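Local coordinates for protein octopine dehydrogenase (Pecten maximus, PDB 3C7A) that catalyses the NADH-dependent reductive condensation of L-arginine with pyruvate to D-octopine, preferring arginine because of that substrate's positively charged guanidinium group, at residues H212-L216 and Y325-I330; P227-A231 and V313-V317; A231-Q236 and Y303-H308; M334-K338 and N351-I355. The contacts are given in a common frame with arbitrary orientation. Residue numbers count along the deposited sequence, not the author numbering.

Contact 1: residues H212-L216 and Y325-I330; sequences HPAIL and YLTEDI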
loop_
_atom_site.group_PDB
_atom_site.type_symbol
_atom_site.label_atom_id
_atom_site.label_comp_id
_atom_site.label_asym_id
_atom_site.label_seq_id
_atom_site.Cartn_x
_atom_site.Cartn_y
_atom_site.Cartn_z
ATOM N N HIS A 212 -4.215 -10.484 7.727
ATOM C CA HIS A 212 -3.518 -11.701 7.282
ATOM C C HIS A 212 -2.710 -12.432 8.367
ATOM O O HIS A 212 -2.746 -13.665 8.421
ATOM C CB HIS A 212 -2.662 -11.442 6.032
ATOM C CG HIS A 212 -3.461 -11.255 4.779
ATOM N ND1 HIS A 212 -3.135 -10.320 3.820
ATOM C CD2 HIS A 212 -4.580 -11.875 4.332
ATOM C CE1 HIS A 212 -4.013 -10.375 2.835
ATOM N NE2 HIS A 212 -4.900 -11.311 3.121
ATOM N N PRO A 213 -1.970 -11.688 9.223
ATOM C CA PRO A 213 -1.304 -12.335 10.364
ATOM C C PRO A 213 -2.252 -13.070 11.324
ATOM O O PRO A 213 -1.858 -14.080 11.914
ATOM C CB PRO A 213 -0.622 -11.162 11.082
ATOM C CG PRO A 213 -0.436 -10.134 10.024
ATOM C CD PRO A 213 -1.664 -10.244 9.176
ATOM N N ALA A 214 -3.481 -12.572 11.468
ATOM C CA ALA A 214 -4.483 -13.189 12.347
ATOM C C ALA A 214 -5.031 -14.515 11.809
ATOM O O ALA A 214 -5.325 -15.430 12.583
ATOM C CB ALA A 214 -5.627 -12.214 12.627
ATOM N N ILE A 215 -5.170 -14.607 10.487
ATOM C CA ILE A 215 -5.661 -15.822 9.822
ATOM C C ILE A 215 -4.629 -16.958 9.880
ATOM O O ILE A 215 -4.993 -18.129 10.052
ATOM C CB ILE A 215 -6.113 -15.526 8.358
ATOM C CG1 ILE A 215 -7.361 -14.632 8.361
ATOM C CG2 ILE A 215 -6.382 -16.821 7.579
ATOM C CD1 ILE A 215 -7.688 -13.988 7.019
ATOM N N LEU A 216 -3.350 -16.606 9.750
ATOM C CA LEU A 216 -2.254 -17.572 9.862
ATOM C C LEU A 216 -2.067 -18.083 11.297
ATOM O O LEU A 216 -1.771 -19.264 11.506
ATOM C CB LEU A 216 -0.944 -16.976 9.326
ATOM C CG LEU A 216 -0.812 -16.741 7.814
ATOM C CD1 LEU A 216 0.353 -15.808 7.513
ATOM C CD2 LEU A 216 -0.661 -18.053 7.044
ATOM N N TYR A 325 3.455 -12.293 2.948
ATOM C CA TYR A 325 2.365 -12.040 3.899
ATOM C C TYR A 325 2.855 -11.421 5.212
ATOM O O TYR A 325 2.123 -10.666 5.857
ATOM C CB TYR A 325 1.586 -13.328 4.207
ATOM C CG TYR A 325 0.666 -13.817 3.105
ATOM C CD1 TYR A 325 0.858 -15.069 2.520
ATOM C CD2 TYR A 325 -0.407 -13.041 2.658
ATOM C CE1 TYR A 325 0.014 -15.536 1.514
ATOM C CE2 TYR A 325 -1.258 -13.497 1.648
ATOM C CZ TYR A 325 -1.040 -14.746 1.082
ATOM O OH TYR A 325 -1.872 -15.209 0.086
ATOM N N LEU A 326 4.086 -11.750 5.602
ATOM C CA LEU A 326 4.663 -11.267 6.859
ATOM C C LEU A 326 5.858 -10.330 6.658
ATOM O O LEU A 326 6.076 -9.423 7.462
ATOM C CB LEU A 326 5.059 -12.442 7.765
ATOM C CG LEU A 326 3.978 -13.420 8.255
ATOM C CD1 LEU A 326 4.617 -14.622 8.937
ATOM C CD2 LEU A 326 2.969 -12.750 9.189
ATOM N N THR A 327 6.621 -10.550 5.587
ATOM C CA THR A 327 7.833 -9.763 5.317
ATOM C C THR A 327 7.553 -8.316 4.886
ATOM O O THR A 327 8.447 -7.466 4.934
ATOM C CB THR A 327 8.768 -10.456 4.287
ATOM O OG1 THR A 327 8.056 -10.699 3.068
ATOM C CG2 THR A 327 9.299 -11.777 4.836
ATOM N N GLU A 328 6.315 -8.046 4.468
ATOM C CA GLU A 328 5.879 -6.693 4.109
ATOM C C GLU A 328 4.884 -6.112 5.123
ATOM O O GLU A 328 5.041 -4.974 5.566
ATOM C CB GLU A 328 5.281 -6.663 2.695
ATOM C CG GLU A 328 6.312 -6.620 1.563
ATOM C CD GLU A 328 6.526 -5.221 0.991
ATOM O OE1 GLU A 328 5.580 -4.664 0.392
ATOM O OE2 GLU A 328 7.649 -4.685 1.121
ATOM N N ASP A 329 3.875 -6.902 5.494
ATOM C CA ASP A 329 2.776 -6.434 6.357
ATOM C C ASP A 329 3.166 -6.096 7.804
ATOM O O ASP A 329 2.436 -5.371 8.486
ATOM C CB ASP A 329 1.611 -7.436 6.347
ATOM C CG ASP A 329 0.856 -7.458 5.021
ATOM O OD1 ASP A 329 1.233 -6.715 4.089
ATOM O OD2 ASP A 329 -0.126 -8.225 4.913
ATOM N N ILE A 330 4.300 -6.619 8.272
ATOM C CA ILE A 330 4.780 -6.320 9.628
ATOM C C ILE A 330 5.628 -5.028 9.692
ATOM O O ILE A 330 5.204 -4.062 10.332
ATOM C CB ILE A 330 5.500 -7.542 10.306
ATOM C CG1 ILE A 330 4.567 -8.764 10.406
ATOM C CG2 ILE A 330 6.085 -7.160 11.677
ATOM C CD1 ILE A 330 3.337 -8.593 11.309
HETATM O O HOH W 1 -2.948 -8.020 6.490
#

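Contact 2: residues P227-A231 and V313-V317; sequences PVPEA and VDGGV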
loop_
_atom_site.group_PDB
_atom_site.type_symbol
_atom_site.label_atom_id
_atom_site.label_comp_id
_atom_site.label_asym_id
_atom_site.label_seq_id
_atom_site.Cartn_x
_atom_site.Cartn_y
_atom_site.Cartn_z
ATOM N N PRO A 227 1.583 -33.632 9.553
ATOM C CA PRO A 227 1.130 -33.233 8.213
ATOM C C PRO A 227 -0.363 -33.464 7.954
ATOM O O PRO A 227 -1.003 -34.256 8.653
ATOM C CB PRO A 227 1.969 -34.118 7.288
ATOM C CG PRO A 227 2.237 -35.341 8.088
ATOM C CD PRO A 227 2.373 -34.879 9.514
ATOM N N VAL A 228 -0.893 -32.769 6.946
ATOM C CA VAL A 228 -2.298 -32.881 6.533
ATOM C C VAL A 228 -2.421 -33.426 5.096
ATOM O O VAL A 228 -1.460 -33.347 4.327
ATOM C CB VAL A 228 -3.057 -31.522 6.671
ATOM C CG1 VAL A 228 -3.236 -31.146 8.141
ATOM C CG2 VAL A 228 -2.355 -30.403 5.895
ATOM N N PRO A 229 -3.597 -33.992 4.735
ATOM C CA PRO A 229 -3.814 -34.566 3.395
ATOM C C PRO A 229 -3.664 -33.580 2.229
ATOM O O PRO A 229 -3.029 -33.920 1.227
ATOM C CB PRO A 229 -5.255 -35.092 3.465
ATOM C CG PRO A 229 -5.530 -35.269 4.914
ATOM C CD PRO A 229 -4.793 -34.157 5.585
ATOM N N GLU A 230 -4.250 -32.389 2.354
ATOM C CA GLU A 230 -4.187 -31.363 1.301
ATOM C C GLU A 230 -4.271 -29.936 1.860
ATOM O O GLU A 230 -4.439 -29.744 3.065
ATOM C CB GLU A 230 -5.273 -31.599 0.236
ATOM C CG GLU A 230 -6.712 -31.455 0.734
ATOM C CD GLU A 230 -7.745 -31.598 -0.377
ATOM O OE1 GLU A 230 -7.499 -31.113 -1.503
ATOM O OE2 GLU A 230 -8.813 -32.192 -0.118
ATOM N N ALA A 231 -4.152 -28.946 0.973
ATOM C CA ALA A 231 -4.210 -27.531 1.354
ATOM C C ALA A 231 -5.620 -27.097 1.776
ATOM O O ALA A 231 -6.564 -27.213 0.990
ATOM C CB ALA A 231 -3.695 -26.653 0.217
ATOM N N VAL A 313 6.034 -32.804 2.155
ATOM C CA VAL A 313 6.781 -33.423 3.267
ATOM C C VAL A 313 6.439 -34.913 3.456
ATOM O O VAL A 313 5.644 -35.478 2.699
ATOM C CB VAL A 313 6.560 -32.674 4.621
ATOM C CG1 VAL A 313 7.237 -31.304 4.618
ATOM C CG2 VAL A 313 5.073 -32.552 4.952
ATOM N N ASP A 314 7.043 -35.533 4.470
ATOM C CA ASP A 314 6.780 -36.934 4.830
ATOM C C ASP A 314 5.319 -37.133 5.247
ATOM O O ASP A 314 4.858 -36.550 6.232
ATOM C CB ASP A 314 7.743 -37.388 5.944
ATOM C CG ASP A 314 7.525 -38.843 6.383
ATOM O OD1 ASP A 314 6.835 -39.617 5.684
ATOM O OD2 ASP A 314 8.066 -39.219 7.446
ATOM N N GLY A 315 4.574 -37.910 4.462
ATOM C CA GLY A 315 3.210 -38.338 4.713
ATOM C C GLY A 315 2.211 -37.209 4.555
ATOM O O GLY A 315 1.082 -37.300 5.168
ATOM N N GLY A 316 2.455 -36.211 3.749
ATOM C CA GLY A 316 1.488 -35.145 3.456
ATOM C C GLY A 316 2.082 -33.811 3.036
ATOM O O GLY A 316 3.113 -33.764 2.358
ATOM N N VAL A 317 1.410 -32.726 3.428
ATOM C CA VAL A 317 1.875 -31.354 3.171
ATOM C C VAL A 317 1.980 -30.527 4.460
ATOM O O VAL A 317 1.346 -30.851 5.469
ATOM C CB VAL A 317 0.984 -30.600 2.131
ATOM C CG1 VAL A 317 1.117 -31.218 0.741
ATOM C CG2 VAL A 317 -0.477 -30.551 2.577
#

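Contact 3: residues A231-Q236 and Y303-H308; sequences APLFYQ and YKGLVH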
loop_
_atom_site.group_PDB
_atom_site.type_symbol
_atom_site.label_atom_id
_atom_site.label_comp_id
_atom_site.label_asym_id
_atom_site.label_seq_id
_atom_site.Cartn_x
_atom_site.Cartn_y
_atom_site.Cartn_z
ATOM N N ALA A 231 -4.152 -28.946 0.973
ATOM C CA ALA A 231 -4.210 -27.531 1.354
ATOM C C ALA A 231 -5.620 -27.097 1.776
ATOM O O ALA A 231 -6.564 -27.213 0.990
ATOM C CB ALA A 231 -3.695 -26.653 0.217
ATOM N N PRO A 232 -5.766 -26.604 3.023
ATOM C CA PRO A 232 -7.064 -26.157 3.539
ATOM C C PRO A 232 -7.451 -24.745 3.080
ATOM O O PRO A 232 -6.585 -23.966 2.671
ATOM C CB PRO A 232 -6.863 -26.192 5.056
ATOM C CG PRO A 232 -5.413 -25.933 5.247
ATOM C CD PRO A 232 -4.694 -26.459 4.028
ATOM N N LEU A 233 -8.884 -24.487 3.200
ATOM C CA LEU A 233 -9.357 -23.185 2.745
ATOM C C LEU A 233 -8.754 -22.058 3.575
ATOM O O LEU A 233 -8.325 -22.270 4.710
ATOM C CB LEU A 233 -10.885 -23.121 2.802
ATOM C CG LEU A 233 -11.638 -23.993 1.796
ATOM C CD1 LEU A 233 -13.019 -24.353 2.324
ATOM C CD2 LEU A 233 -11.740 -23.295 0.449
ATOM N N PHE A 234 -8.764 -20.783 2.940
ATOM C CA PHE A 234 -7.986 -19.711 3.551
ATOM C C PHE A 234 -8.889 -18.715 4.269
ATOM O O PHE A 234 -9.221 -18.897 5.441
ATOM C CB PHE A 234 -7.145 -18.992 2.496
ATOM C CG PHE A 234 -6.289 -17.888 3.049
ATOM C CD1 PHE A 234 -5.106 -18.174 3.709
ATOM C CD2 PHE A 234 -6.669 -16.563 2.909
ATOM C CE1 PHE A 234 -4.317 -17.161 4.217
ATOM C CE2 PHE A 234 -5.884 -15.546 3.418
ATOM C CZ PHE A 234 -4.706 -15.844 4.072
ATOM N N TYR A 235 -9.779 -17.855 3.716
ATOM C CA TYR A 235 -10.790 -16.996 4.348
ATOM C C TYR A 235 -11.996 -17.788 4.866
ATOM O O TYR A 235 -12.522 -17.494 5.942
ATOM C CB TYR A 235 -11.274 -15.902 3.384
ATOM C CG TYR A 235 -10.201 -14.961 2.870
ATOM C CD1 TYR A 235 -9.689 -15.099 1.579
ATOM C CD2 TYR A 235 -9.713 -13.920 3.664
ATOM C CE1 TYR A 235 -8.707 -14.233 1.092
ATOM C CE2 TYR A 235 -8.730 -13.048 3.188
ATOM C CZ TYR A 235 -8.233 -13.211 1.901
ATOM O OH TYR A 235 -7.264 -12.356 1.422
ATOM N N GLN A 236 -12.423 -18.790 4.098
ATOM C CA GLN A 236 -13.604 -19.593 4.440
ATOM C C GLN A 236 -13.308 -20.744 5.416
ATOM O O GLN A 236 -14.191 -21.555 5.712
ATOM C CB GLN A 236 -14.289 -20.121 3.169
ATOM C CG GLN A 236 -14.979 -19.041 2.325
ATOM C CD GLN A 236 -15.733 -19.590 1.117
ATOM O OE1 GLN A 236 -15.780 -20.802 0.886
ATOM N NE2 GLN A 236 -16.331 -18.693 0.339
ATOM N N TYR A 303 -14.742 -15.215 -2.122
ATOM C CA TYR A 303 -13.637 -15.974 -1.525
ATOM C C TYR A 303 -13.663 -17.469 -1.886
ATOM O O TYR A 303 -13.003 -18.284 -1.232
ATOM C CB TYR A 303 -13.630 -15.811 0.003
ATOM C CG TYR A 303 -13.326 -14.414 0.520
ATOM C CD1 TYR A 303 -12.434 -13.569 -0.147
ATOM C CD2 TYR A 303 -13.906 -13.953 1.703
ATOM C CE1 TYR A 303 -12.150 -12.292 0.337
ATOM C CE2 TYR A 303 -13.626 -12.681 2.199
ATOM C CZ TYR A 303 -12.748 -11.857 1.510
ATOM O OH TYR A 303 -12.469 -10.601 1.998
ATOM N N LYS A 304 -14.413 -17.819 -2.929
ATOM C CA LYS A 304 -14.613 -19.214 -3.334
ATOM C C LYS A 304 -13.339 -19.875 -3.877
ATOM O O LYS A 304 -12.783 -19.437 -4.887
ATOM C CB LYS A 304 -15.745 -19.300 -4.369
ATOM C CG LYS A 304 -16.106 -20.710 -4.823
ATOM C CD LYS A 304 -17.009 -20.672 -6.050
ATOM C CE LYS A 304 -17.373 -22.071 -6.534
ATOM N NZ LYS A 304 -18.341 -22.756 -5.627
ATOM N N GLY A 305 -12.884 -20.919 -3.185
ATOM C CA GLY A 305 -11.785 -21.770 -3.656
ATOM C C GLY A 305 -10.358 -21.344 -3.340
ATOM O O GLY A 305 -9.410 -21.910 -3.891
ATOM N N LEU A 306 -10.195 -20.364 -2.451
ATOM C CA LEU A 306 -8.867 -19.831 -2.110
ATOM C C LEU A 306 -8.247 -20.569 -0.915
ATOM O O LEU A 306 -8.889 -20.715 0.128
ATOM C CB LEU A 306 -8.943 -18.319 -1.843
ATOM C CG LEU A 306 -9.709 -17.432 -2.840
ATOM C CD1 LEU A 306 -9.843 -16.009 -2.315
ATOM C CD2 LEU A 306 -9.071 -17.429 -4.230
ATOM N N VAL A 307 -7.001 -21.023 -1.076
ATOM C CA VAL A 307 -6.333 -21.889 -0.081
ATOM C C VAL A 307 -4.985 -21.360 0.440
ATOM O O VAL A 307 -4.419 -20.414 -0.113
ATOM C CB VAL A 307 -6.130 -23.343 -0.621
ATOM C CG1 VAL A 307 -7.468 -24.054 -0.807
ATOM C CG2 VAL A 307 -5.318 -23.347 -1.920
ATOM N N HIS A 308 -4.489 -21.996 1.505
ATOM C CA HIS A 308 -3.180 -21.704 2.107
ATOM C C HIS A 308 -2.002 -22.108 1.202
ATOM O O HIS A 308 -2.135 -23.027 0.390
ATOM C CB HIS A 308 -3.042 -22.444 3.446
ATOM C CG HIS A 308 -3.688 -21.749 4.606
ATOM N ND1 HIS A 308 -5.011 -21.936 4.945
ATOM C CD2 HIS A 308 -3.186 -20.885 5.520
ATOM C CE1 HIS A 308 -5.299 -21.208 6.010
ATOM N NE2 HIS A 308 -4.208 -20.560 6.379
HETATM O O HOH W 2 -11.414 -19.113 1.053
HETATM O O HOH W 3 -15.016 -22.616 -1.467
#

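Contact 4: residues M334-K338 and N351-I355; sequences MIVFK and NDKLI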
loop_
_atom_site.group_PDB
_atom_site.type_symbol
_atom_site.label_atom_id
_atom_site.label_comp_id
_atom_site.label_asym_id
_atom_site.label_seq_id
_atom_site.Cartn_x
_atom_site.Cartn_y
_atom_site.Cartn_z
ATOM N N MET A 334 1.863 -3.169 10.588
ATOM C CA MET A 334 1.651 -3.319 12.050
ATOM C C MET A 334 2.623 -2.485 12.977
ATOM O O MET A 334 2.170 -1.858 13.897
ATOM C CB MET A 334 1.545 -4.813 12.500
ATOM C CG MET A 334 0.347 -5.713 12.052
ATOM S SD MET A 334 -0.022 -7.268 12.990
ATOM C CE MET A 334 -0.705 -6.578 14.467
ATOM N N ILE A 335 3.931 -2.446 12.647
ATOM C CA ILE A 335 4.938 -1.717 13.440
ATOM C C ILE A 335 4.727 -0.192 13.402
ATOM O O ILE A 335 4.955 0.497 14.403
ATOM C CB ILE A 335 6.401 -2.090 13.014
ATOM C CG1 ILE A 335 6.685 -3.588 13.229
ATOM C CG2 ILE A 335 7.448 -1.225 13.736
ATOM C CD1 ILE A 335 6.653 -4.071 14.686
ATOM N N VAL A 336 4.286 0.323 12.253
ATOM C CA VAL A 336 4.004 1.760 12.091
ATOM C C VAL A 336 2.814 2.200 12.962
ATOM O O VAL A 336 2.856 3.264 13.592
ATOM C CB VAL A 336 3.770 2.149 10.599
ATOM C CG1 VAL A 336 3.664 3.668 10.436
ATOM C CG2 VAL A 336 4.892 1.611 9.710
ATOM N N PHE A 337 1.769 1.371 12.999
ATOM C CA PHE A 337 0.588 1.603 13.844
ATOM C C PHE A 337 0.929 1.625 15.342
ATOM O O PHE A 337 0.372 2.429 16.096
ATOM C CB PHE A 337 -0.499 0.557 13.540
ATOM C CG PHE A 337 -1.723 0.655 14.422
ATOM C CD1 PHE A 337 -2.611 1.723 14.298
ATOM C CD2 PHE A 337 -1.999 -0.337 15.363
ATOM C CE1 PHE A 337 -3.747 1.812 15.110
ATOM C CE2 PHE A 337 -3.131 -0.260 16.178
ATOM C CZ PHE A 337 -4.007 0.817 16.052
ATOM N N LYS A 338 1.847 0.751 15.757
ATOM C CA LYS A 338 2.301 0.674 17.153
ATOM C C LYS A 338 2.996 1.966 17.613
ATOM O O LYS A 338 2.783 2.423 18.740
ATOM C CB LYS A 338 3.205 -0.556 17.362
ATOM C CG LYS A 338 3.822 -0.717 18.764
ATOM C CD LYS A 338 2.781 -1.011 19.845
ATOM C CE LYS A 338 3.444 -1.228 21.203
ATOM N NZ LYS A 338 2.452 -1.436 22.300
ATOM N N ASN A 351 -3.152 -6.548 19.499
ATOM C CA ASN A 351 -2.189 -6.279 18.425
ATOM C C ASN A 351 -0.766 -6.714 18.789
ATOM O O ASN A 351 -0.029 -7.207 17.932
ATOM C CB ASN A 351 -2.206 -4.795 18.027
ATOM C CG ASN A 351 -3.309 -4.460 17.028
ATOM O OD1 ASN A 351 -3.060 -4.341 15.827
ATOM N ND2 ASN A 351 -4.531 -4.300 17.523
ATOM N N ASP A 352 -0.395 -6.535 20.059
ATOM C CA ASP A 352 0.932 -6.912 20.567
ATOM C C ASP A 352 1.221 -8.412 20.451
ATOM O O ASP A 352 2.347 -8.810 20.136
ATOM C CB ASP A 352 1.098 -6.475 22.030
ATOM C CG ASP A 352 1.242 -4.966 22.196
ATOM O OD1 ASP A 352 1.528 -4.258 21.204
ATOM O OD2 ASP A 352 1.077 -4.487 23.337
ATOM N N LYS A 353 0.201 -9.232 20.706
ATOM C CA LYS A 353 0.339 -10.692 20.712
ATOM C C LYS A 353 0.681 -11.262 19.333
ATOM O O LYS A 353 1.475 -12.200 19.221
ATOM C CB LYS A 353 -0.929 -11.349 21.272
ATOM C CG LYS A 353 -0.785 -12.841 21.585
ATOM C CD LYS A 353 -1.918 -13.356 22.470
ATOM C CE LYS A 353 -3.180 -13.647 21.674
ATOM N NZ LYS A 353 -4.309 -14.042 22.563
ATOM N N LEU A 354 0.083 -10.685 18.292
ATOM C CA LEU A 354 0.323 -11.117 16.913
ATOM C C LEU A 354 1.700 -10.697 16.398
ATOM O O LEU A 354 2.294 -11.395 15.574
ATOM C CB LEU A 354 -0.784 -10.604 15.978
ATOM C CG LEU A 354 -2.217 -11.102 16.210
ATOM C CD1 LEU A 354 -3.216 -10.275 15.409
ATOM C CD2 LEU A 354 -2.367 -12.591 15.885
ATOM N N ILE A 355 2.199 -9.562 16.887
ATOM C CA ILE A 355 3.529 -9.053 16.519
ATOM C C ILE A 355 4.654 -9.975 17.017
ATOM O O ILE A 355 5.570 -10.304 16.259
ATOM C CB ILE A 355 3.749 -7.590 17.020
ATOM C CG1 ILE A 355 2.823 -6.621 16.275
ATOM C CG2 ILE A 355 5.213 -7.158 16.850
ATOM C CD1 ILE A 355 2.630 -5.277 16.965
#

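Contact 1: residues H212-L216 and Y325-I330
In the alpha-helical domain of this opine dehydrogenase, the N-terminal half of helix 211-220, which carries the active-site residue His-212, is flanked by the loop leading into helix 330-344. Tyr-325, His-212 and Pro-213 lose the most surface, 61, 53 and 53 Å² of a total of 297 Å². The aromatic rings of Tyr-325 and His-212 form a T-shaped pair: Tyr-325 directs its edge at the face of His-212, with centroids 5.3 Å apart and planes at 68°. Pro-213 lies beside them on apolar neighbours, its CB 4.4 Å from Leu-326 CD2 and its CG 4.3 Å from Ile-330 CD1. One turn further along the helix, Leu-216 CD1 comes within 4.3 Å of Tyr-325 CB. His-212, which binds pyruvate, has its NE2 hydrogen-bonded to Tyr-235 OH. No direct hydrogen bond joins the segments; ND1 of His-212 is 3.8 Å from Asp-329 OD2, near the ring plane. Water 1 makes the polar link, accepting from His-212 N at 3.0 Å and donating to Asp-329 OD2 at 3.2 Å.

Contact 2: residues P227-A231 and V313-V317
This is a surface contact between backbones whose centre lies about 34 Å from the centre of the chain; the loop after helix 211-220 meets the start of strand 316-319 at one bridge. The geometric evidence is a reciprocal pair of hydrogen bonds: Val-228 N donates to Val-317 O (3.3 Å, 171°) and Val-317 N to Val-228 O (3.1 Å, 161°). They define an antiparallel hydrogen-bonded pair with CA atoms 5.6 Å apart. Strand 316-319 also pairs with strand 310-313 in a small beta hairpin, whose type II turn runs from Val-313 to Gly-316; the bridge extends its edge by that one pair. At Gly-316 (154/-146) a side chain would crowd the carbonyl O of Gly-315 and clash with Val-228 O, which instead lies 3.6 Å from Gly-316 CA in a CA-H...O contact. Pro-227 rests on the turn, with CG 3.4 Å from Asp-314 O and CB 4.2 Å from Val-313 CG2, while CG2 of Val-228 meets CG2 of Val-317 at 3.8 Å.

Contact 3: residues A231-Q236 and Y303-H308
The buried pair of Phe-234 and His-308 forms the centre of this contact, which covers 650 Å² between two loops: the edge of Phe-234 meets the face of His-308, with centroids 5.0 Å apart and planes at 65°. Nearby, Ala-231 CB packs on Val-307 CB at 4.2 Å. Further along, Tyr-235 and Tyr-303 stack face to face, with centroids 4.2 Å apart and planes at 17°; Tyr-235 CB also lies over the Tyr-303 face in a CH-pi contact, 4.0 Å from its centroid. Leu-306 CD1 reaches the edge of the Tyr-235 ring, 4.0 Å from Tyr-235 CD1.

Between the two ring pairs the backbones are bridged at Leu-233 and Val-307, whose CA atoms are 4.3 Å apart. His-308 N donates to Pro-232 O (3.1 Å, 167°) and Phe-234 N to Leu-306 O (2.8 Å, 135°), while His-308 ND1 makes weak bonds to Pro-232 O (3.4 Å) and Leu-233 O (3.3 Å). At the polar edge, water 2 accepts from Gln-236 N and donates to Tyr-303 O and Leu-306 O; water 3 joins Gln-236 OE1 to Gly-305 N. The type II beta turn from Tyr-303 to Leu-306 supplies Tyr-303 O, Gly-305 N and Leu-306 O to these waters. Tyr-235 OH is hydrogen-bonded to His-212 NE2, and Phe-234 touches His-212 too, so the loop pair flanks the active-site histidine.

Contact 4: residues M334-K338 and N351-I355
Helices 330-344 and 349-362 follow one another through a short connection and meet here as a helical hairpin in the alpha-helical domain. The local axes run 140° apart in direction (signed crossing angle -140°) and approach to 11.1 Å, a spacing bridged by long side chains. Met-334, with 92 Å² covered, adopts an m, t, p conformation (chi1 -66°, chi2 -161°, chi3 73°). Its methyl CE is thereby placed 4.0 Å from Ile-355 CG1, 4.3 Å from Leu-354 CB and 3.5 Å from Asn-351 OD1. Ile-335 has its CB directed sideways, but with chi1 and chi2 both m its CD1 still reaches Ile-355 CG2 at 4.0 Å.

Phe-337, in the t rotamer, brings CE2 to 4.1 Å from Asn-351 OD1. The amide of Asn-351 also looks elsewhere: its ND2 is hydrogen-bonded to Glu-252 of helix 240-263, a helix that Phe-337 touches too. Lys-338 is extended except for one bend, with chi1, chi3 and chi4 t and chi2 p at 67°. The CB of Asp-352 points sideways, yet chi1 of -72° (m) turns its carboxylate to the lysine, and Lys-338 NZ meets Asp-352 OD1 at 3.2 Å in a hydrogen-bonded salt bridge. Met-334, Ile-335, Leu-354 and Ile-355 thus supply the apolar packing, and the charge of the buried Lys-338 is matched by the partly exposed Asp-352 on the facing helix.

Overall arrangement
All four contacts lie within the alpha-helical domain. Contact 3 is nested inside the loop closed by contact 2, which is nested in turn inside that closed by contact 1; contact 4 follows in series. Contacts 2 and 3 share Ala-231, their centres 16 Å apart, so one loop between helices 211-220 and 240-263 serves both. Contact 1 touches both contact 3 and contact 4: its centre is 16 Å from that of contact 3, reached through His-212 and Tyr-235, and 11 Å from that of contact 4, where 325-330 runs into helix 330-344. Through Ala-231 the chain runs from the peripheral hairpin contact to the loops beside the active-site histidine; the centres of contacts 2 and 4 are 31 Å apart.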